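Local coordinates for protein putative mandelate racemase (Salmonella typhimurium, PDB 2O56) that probably acts as a magnesium-dependent hydro-lyase of the enolase superfamily, although its actual substrate remains unknown, at residues R131-Q136 against I243-E248; D169-D174 against A206-A211. One frame throughout, in Å; residues are numbered along the deposited sequence.

Contact 1 of 2, residues R131-Q136 against I243-E248; sequences RTYASQ and IFYYEE. With MG (magnesium ion), chain I.
Tyr133 and Tyr245 meet because each has its CG lodged between the backbone N and the carbonyl carbon (chi1 68° in Tyr133), which sends both phenols inward, Tyr133 from strand 130-135 and Tyr245 from the residues leading into strand 246-247. The two side chains cross at about a right angle, and CE2 of Tyr133 comes 3.8 Å from OH of Tyr245. The hydroxyls do not bond to each other; both hydrogen-bond to OE1 of Gln321, so a single amide oxygen joins the two side chains.

Beside them Glu247, extended from CA to its carboxylate, brings OE1 to 4.0 Å from OH of Tyr133. Here the ring and carboxylate planes stand 70° apart. Lys172 NZ bridges the two oxygens, with a salt bridge to Glu247 OE1 and a hydrogen bond to Tyr133 OH, while OE2 of Glu247 binds magnesium at 2.2 Å. Water 1 lies 2.2 Å from the magnesium and water 2 2.4 Å, and Glu221 and Glu273 supply the remaining carboxylate ligands.

Farther from the metal, Arg131 brings NH1 obliquely to 3.8 Å from CZ of Phe244, with guanidinium and ring planes 74° apart. Its NE and NH2 form salt bridges with Asp169 and Asp217, which hold the group in position while the ring merely packs against it. Pro192 of the second subunit packs on both Phe244 and Tyr245.

The contact thus shows how a barrel interior can be graded, from apolar packing against a salt-bridged arginine to a polar metal site. Dividing the two oxygens of Glu247 between lysine and magnesium should fix the carboxylate's rotation and help to balance its negative charge, consistent with the family's use of such a metal to stabilise enolate-like intermediates.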
loop_
_atom_site.group_PDB
_atom_site.type_symbol
_atom_site.label_atom_id
_atom_site.label_comp_id
_atom_site.label_asym_id
_atom_site.label_seq_id
_atom_site.Cartn_x
_atom_site.Cartn_y
_atom_site.Cartn_z
ATOM N N ARG A 131 -34.090 -5.840 20.884
ATOM C CA ARG A 131 -33.451 -7.023 21.498
ATOM C C ARG A 131 -32.353 -6.660 22.499
ATOM O O ARG A 131 -31.551 -5.763 22.245
ATOM C CB ARG A 131 -32.862 -7.932 20.421
ATOM C CG ARG A 131 -32.318 -9.242 20.981
ATOM C CD ARG A 131 -31.547 -10.037 19.952
ATOM N NE ARG A 131 -31.007 -11.268 20.550
ATOM C CZ ARG A 131 -29.976 -11.941 20.057
ATOM N NH1 ARG A 131 -29.373 -11.499 18.953
ATOM N NH2 ARG A 131 -29.547 -13.048 20.666
ATOM N N THR A 132 -32.304 -7.367 23.627
ATOM C CA THR A 132 -31.426 -6.962 24.723
ATOM C C THR A 132 -30.562 -8.135 25.175
ATOM O O THR A 132 -30.975 -9.294 25.083
ATOM C CB THR A 132 -32.245 -6.348 25.885
ATOM O OG1 THR A 132 -33.022 -5.258 25.378
ATOM C CG2 THR A 132 -31.363 -5.817 26.955
ATOM N N TYR A 133 -29.348 -7.843 25.627
ATOM C CA TYR A 133 -28.570 -8.837 26.358
ATOM C C TYR A 133 -28.361 -8.477 27.824
ATOM O O TYR A 133 -28.408 -7.304 28.196
ATOM C CB TYR A 133 -27.248 -9.170 25.660
ATOM C CG TYR A 133 -26.177 -8.087 25.611
ATOM C CD1 TYR A 133 -25.325 -7.861 26.693
ATOM C CD2 TYR A 133 -25.982 -7.333 24.457
ATOM C CE1 TYR A 133 -24.314 -6.877 26.638
ATOM C CE2 TYR A 133 -24.973 -6.350 24.386
ATOM C CZ TYR A 133 -24.140 -6.141 25.483
ATOM O OH TYR A 133 -23.141 -5.186 25.438
ATOM N N ALA A 134 -28.152 -9.504 28.645
ATOM C CA ALA A 134 -27.796 -9.339 30.051
ATOM C C ALA A 134 -26.295 -9.113 30.139
ATOM O O ALA A 134 -25.513 -9.988 29.769
ATOM C CB ALA A 134 -28.172 -10.603 30.835
ATOM N N SER A 135 -25.895 -7.933 30.605
ATOM C CA SER A 135 -24.489 -7.494 30.487
ATOM C C SER A 135 -23.734 -7.748 31.794
ATOM O O SER A 135 -24.298 -7.587 32.878
ATOM C CB SER A 135 -24.424 -5.999 30.160
ATOM O OG SER A 135 -23.107 -5.609 29.763
ATOM N N GLN A 136 -22.463 -8.141 31.670
ATOM C CA GLN A 136 -21.522 -8.298 32.790
ATOM C C GLN A 136 -21.877 -9.344 33.864
ATOM O O GLN A 136 -21.912 -9.042 35.060
ATOM C CB GLN A 136 -21.109 -6.951 33.413
ATOM C CG GLN A 136 -20.839 -5.797 32.418
ATOM C CD GLN A 136 -19.574 -5.961 31.550
ATOM O OE1 GLN A 136 -18.900 -6.991 31.572
ATOM N NE2 GLN A 136 -19.262 -4.926 30.774
ATOM N N ILE A 243 -18.699 -17.577 19.738
ATOM C CA ILE A 243 -18.796 -16.224 20.333
ATOM C C ILE A 243 -19.444 -15.190 19.381
ATOM O O ILE A 243 -19.056 -15.084 18.206
ATOM C CB ILE A 243 -17.386 -15.782 20.847
ATOM C CG1 ILE A 243 -16.862 -16.816 21.844
ATOM C CG2 ILE A 243 -17.398 -14.386 21.514
ATOM C CD1 ILE A 243 -17.706 -16.888 23.153
ATOM N N PHE A 244 -20.441 -14.450 19.890
ATOM C CA PHE A 244 -21.288 -13.538 19.074
ATOM C C PHE A 244 -20.452 -12.344 18.590
ATOM O O PHE A 244 -20.369 -12.062 17.393
ATOM C CB PHE A 244 -22.426 -13.003 19.941
ATOM C CG PHE A 244 -23.564 -12.403 19.186
ATOM C CD1 PHE A 244 -24.173 -13.080 18.137
ATOM C CD2 PHE A 244 -24.078 -11.169 19.576
ATOM C CE1 PHE A 244 -25.249 -12.508 17.466
ATOM C CE2 PHE A 244 -25.165 -10.593 18.911
ATOM C CZ PHE A 244 -25.732 -11.260 17.849
ATOM N N TYR A 245 -19.855 -11.641 19.540
ATOM C CA TYR A 245 -18.671 -10.850 19.236
ATOM C C TYR A 245 -17.723 -10.688 20.409
ATOM O O TYR A 245 -18.039 -11.073 21.529
ATOM C CB TYR A 245 -19.065 -9.518 18.601
ATOM C CG TYR A 245 -20.169 -8.722 19.288
ATOM C CD1 TYR A 245 -19.885 -7.859 20.339
ATOM C CD2 TYR A 245 -21.493 -8.787 18.833
ATOM C CE1 TYR A 245 -20.881 -7.105 20.938
ATOM C CE2 TYR A 245 -22.495 -8.028 19.432
ATOM C CZ TYR A 245 -22.182 -7.204 20.486
ATOM O OH TYR A 245 -23.161 -6.442 21.074
ATOM N N TYR A 246 -16.541 -10.130 20.136
ATOM C CA TYR A 246 -15.429 -10.109 21.072
ATOM C C TYR A 246 -15.147 -8.628 21.328
ATOM O O TYR A 246 -14.721 -7.941 20.416
ATOM C CB TYR A 246 -14.220 -10.729 20.364
ATOM C CG TYR A 246 -13.000 -11.041 21.223
ATOM C CD1 TYR A 246 -13.124 -11.340 22.578
ATOM C CD2 TYR A 246 -11.716 -11.055 20.655
ATOM C CE1 TYR A 246 -12.009 -11.643 23.348
ATOM C CE2 TYR A 246 -10.584 -11.362 21.424
ATOM C CZ TYR A 246 -10.739 -11.651 22.763
ATOM O OH TYR A 246 -9.638 -11.941 23.522
ATOM N N GLU A 247 -15.397 -8.145 22.547
ATOM C CA GLU A 247 -15.547 -6.709 22.815
ATOM C C GLU A 247 -14.294 -6.094 23.444
ATOM O O GLU A 247 -13.743 -6.612 24.420
ATOM C CB GLU A 247 -16.776 -6.435 23.722
ATOM C CG GLU A 247 -16.871 -4.995 24.164
ATOM C CD GLU A 247 -18.147 -4.657 24.902
ATOM O OE1 GLU A 247 -19.183 -5.335 24.708
ATOM O OE2 GLU A 247 -18.110 -3.694 25.689
ATOM N N GLU A 248 -13.848 -4.977 22.879
ATOM C CA GLU A 248 -12.657 -4.284 23.358
ATOM C C GLU A 248 -11.458 -5.175 23.695
ATOM O O GLU A 248 -10.927 -5.092 24.807
ATOM C CB GLU A 248 -13.019 -3.432 24.590
ATOM C CG GLU A 248 -13.830 -2.185 24.259
ATOM C CD GLU A 248 -13.637 -1.089 25.275
ATOM O OE1 GLU A 248 -14.017 -1.312 26.434
ATOM O OE2 GLU A 248 -13.107 -0.010 24.920
HETATM MG MG MG I . -17.705 -2.703 27.614
HETATM O O HOH W 1 -19.675 -2.213 28.513
HETATM O O HOH W 2 -15.325 -2.987 27.375
#

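Contact 2 of 2, residues D169-D174 against A206-A211; sequences DAIKVD and AAIRDA
Ile208 reaches from its helix toward the strand and meets Ile171 and Val173 tip to tip, using a different branch for each. Its CD1 lies 3.8 Å from CG1 of Val173, and its CG2 lies 4.0 Å from CD1 of Ile171. The helix therefore offers one forked side chain to two strand residues placed two positions apart, both of which direct their CB toward it. Lys172, between them, points away to the other face of the sheet, the usual alternation of a beta strand.

The branches are divided by the torsions of Ile208. CG1 stands beside the backbone N (chi1 -62°) and continues in an extended line to CD1 (chi2 168°), while CG2 takes the place anti to N and serves the second partner. Ile171 is less relaxed: its chi2 of 97° lies well away from a staggered value, and this turn sets the direction in which its CD1 meets CG2 of Ile208. The backbones remain well separated, with 9.5 Å between the CA atoms of Ile171 and Ile208, so the side chains span the gap and their methyl groups make the closest contacts.

Of the 107 Å² buried, Ile208 contributes 60 Å², more than the two strand residues together. All three are buried, and the contact is plain apolar packing between strand and helix, as in the outer layer of a TIM barrel.

Strand 170-173, helix 195-212 and strand 217-221 form a beta-alpha-beta crossover, and Ile208 also packs on Ile218 of the second strand. Helix 153-165, which precedes strand 170-173, also borders the contact: its Tyr156 touches Val173, its Ala160 touches Ile208, and its Ala157 touches Ala211. Ile208 thus packs against two parallel strands and a neighbouring helix.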
loop_
_atom_site.group_PDB
_atom_site.type_symbol
_atom_site.label_atom_id
_atom_site.label_comp_id
_atom_site.label_asym_id
_atom_site.label_seq_id
_atom_site.Cartn_x
_atom_site.Cartn_y
_atom_site.Cartn_z
ATOM N N ASP A 169 -32.038 -13.853 25.542
ATOM C CA ASP A 169 -31.404 -14.837 24.675
ATOM C C ASP A 169 -29.969 -14.456 24.291
ATOM O O ASP A 169 -29.421 -14.960 23.318
ATOM C CB ASP A 169 -32.273 -15.163 23.440
ATOM C CG ASP A 169 -32.450 -13.977 22.498
ATOM O OD1 ASP A 169 -31.925 -12.883 22.778
ATOM O OD2 ASP A 169 -33.124 -14.144 21.464
ATOM N N ALA A 170 -29.375 -13.562 25.071
ATOM C CA ALA A 170 -27.968 -13.241 24.912
ATOM C C ALA A 170 -27.418 -12.656 26.191
ATOM O O ALA A 170 -28.139 -11.998 26.962
ATOM C CB ALA A 170 -27.759 -12.280 23.749
ATOM N N ILE A 171 -26.134 -12.925 26.415
ATOM C CA ILE A 171 -25.438 -12.509 27.610
ATOM C C ILE A 171 -24.058 -11.988 27.199
ATOM O O ILE A 171 -23.510 -12.396 26.174
ATOM C CB ILE A 171 -25.306 -13.677 28.647
ATOM C CG1 ILE A 171 -24.453 -14.829 28.109
ATOM C CG2 ILE A 171 -26.698 -14.229 29.051
ATOM C CD1 ILE A 171 -22.991 -14.792 28.559
ATOM N N LYS A 172 -23.515 -11.081 28.001
ATOM C CA LYS A 172 -22.103 -10.724 27.903
ATOM C C LYS A 172 -21.372 -10.905 29.232
ATOM O O LYS A 172 -21.936 -10.678 30.303
ATOM C CB LYS A 172 -21.955 -9.283 27.443
ATOM C CG LYS A 172 -20.496 -8.796 27.394
ATOM C CD LYS A 172 -20.439 -7.413 26.784
ATOM C CE LYS A 172 -20.486 -6.323 27.825
ATOM N NZ LYS A 172 -20.574 -4.991 27.094
ATOM N N VAL A 173 -20.105 -11.287 29.149
ATOM C CA VAL A 173 -19.357 -11.648 30.331
ATOM C C VAL A 173 -17.870 -11.461 30.098
ATOM O O VAL A 173 -17.344 -11.823 29.036
ATOM C CB VAL A 173 -19.668 -13.119 30.727
ATOM C CG1 VAL A 173 -19.260 -14.091 29.617
ATOM C CG2 VAL A 173 -19.040 -13.461 32.059
ATOM N N ASP A 174 -17.195 -10.874 31.084
ATOM C CA ASP A 174 -15.738 -10.888 31.156
ATOM C C ASP A 174 -15.331 -12.017 32.092
ATOM O O ASP A 174 -15.434 -11.877 33.308
ATOM C CB ASP A 174 -15.240 -9.533 31.698
ATOM C CG ASP A 174 -13.717 -9.402 31.706
ATOM O OD1 ASP A 174 -12.993 -10.426 31.676
ATOM O OD2 ASP A 174 -13.241 -8.242 31.760
ATOM N N ALA A 206 -16.784 -21.777 28.775
ATOM C CA ALA A 206 -17.269 -23.037 28.211
ATOM C C ALA A 206 -18.403 -23.605 29.069
ATOM O O ALA A 206 -19.316 -24.266 28.555
ATOM C CB ALA A 206 -16.115 -24.051 28.097
ATOM N N ALA A 207 -18.335 -23.337 30.375
ATOM C CA ALA A 207 -19.423 -23.630 31.324
ATOM C C ALA A 207 -20.722 -22.915 30.951
ATOM O O ALA A 207 -21.794 -23.513 30.936
ATOM C CB ALA A 207 -18.994 -23.246 32.750
ATOM N N ILE A 208 -20.628 -21.630 30.637
ATOM C CA ILE A 208 -21.796 -20.895 30.138
ATOM C C ILE A 208 -22.375 -21.538 28.873
ATOM O O ILE A 208 -23.570 -21.836 28.830
ATOM C CB ILE A 208 -21.497 -19.386 29.905
ATOM C CG1 ILE A 208 -21.113 -18.719 31.219
ATOM C CG2 ILE A 208 -22.717 -18.699 29.292
ATOM C CD1 ILE A 208 -20.528 -17.317 31.056
ATOM N N ARG A 209 -21.535 -21.786 27.867
ATOM C CA ARG A 209 -22.013 -22.331 26.587
ATOM C C ARG A 209 -22.679 -23.707 26.756
ATOM O O ARG A 209 -23.683 -24.017 26.093
ATOM C CB ARG A 209 -20.871 -22.393 25.552
ATOM C CG ARG A 209 -21.191 -23.137 24.230
ATOM C CD ARG A 209 -22.386 -22.546 23.459
ATOM N NE ARG A 209 -22.046 -21.281 22.801
ATOM C CZ ARG A 209 -22.877 -20.259 22.642
ATOM N NH1 ARG A 209 -24.125 -20.322 23.093
ATOM N NH2 ARG A 209 -22.447 -19.152 22.029
ATOM N N ASP A 210 -22.112 -24.521 27.644
ATOM C CA ASP A 210 -22.674 -25.835 27.982
ATOM C C ASP A 210 -24.048 -25.714 28.640
ATOM O O ASP A 210 -24.958 -26.490 28.342
ATOM C CB ASP A 210 -21.713 -26.591 28.904
ATOM C CG ASP A 210 -20.506 -27.140 28.161
ATOM O OD1 ASP A 210 -20.610 -27.334 26.925
ATOM O OD2 ASP A 210 -19.456 -27.373 28.810
ATOM N N ALA A 211 -24.186 -24.730 29.525
ATOM C CA ALA A 211 -25.436 -24.475 30.219
ATOM C C ALA A 211 -26.542 -23.945 29.305
ATOM O O ALA A 211 -27.667 -24.438 29.345
ATOM C CB ALA A 211 -25.214 -23.537 31.394
#

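Overall arrangement
The two contacts, with centres about 10 Å apart, read the barrel from its two faces. Contact 1 spans the interior from strand 130-135 to strand 246-247, whereas contact 2 joins strand 170-173 to helix 195-212 outside. Both segments of contact 2 lie in the sequence between those of contact 1. Strands 170-173 and 246-247 belong to the same parallel sheet, separated by strand 217-221, and strand 130-135 meets the first through a probable hydrogen bond from Lys172 N to Ala134 O (2.9 Å). Lys172 NZ of contact 2 also meets Glu247 OE1 of contact 1 at 2.8 Å in a salt bridge, tying strand 170-173, whose other face packs on the helical layer, to a magnesium ligand.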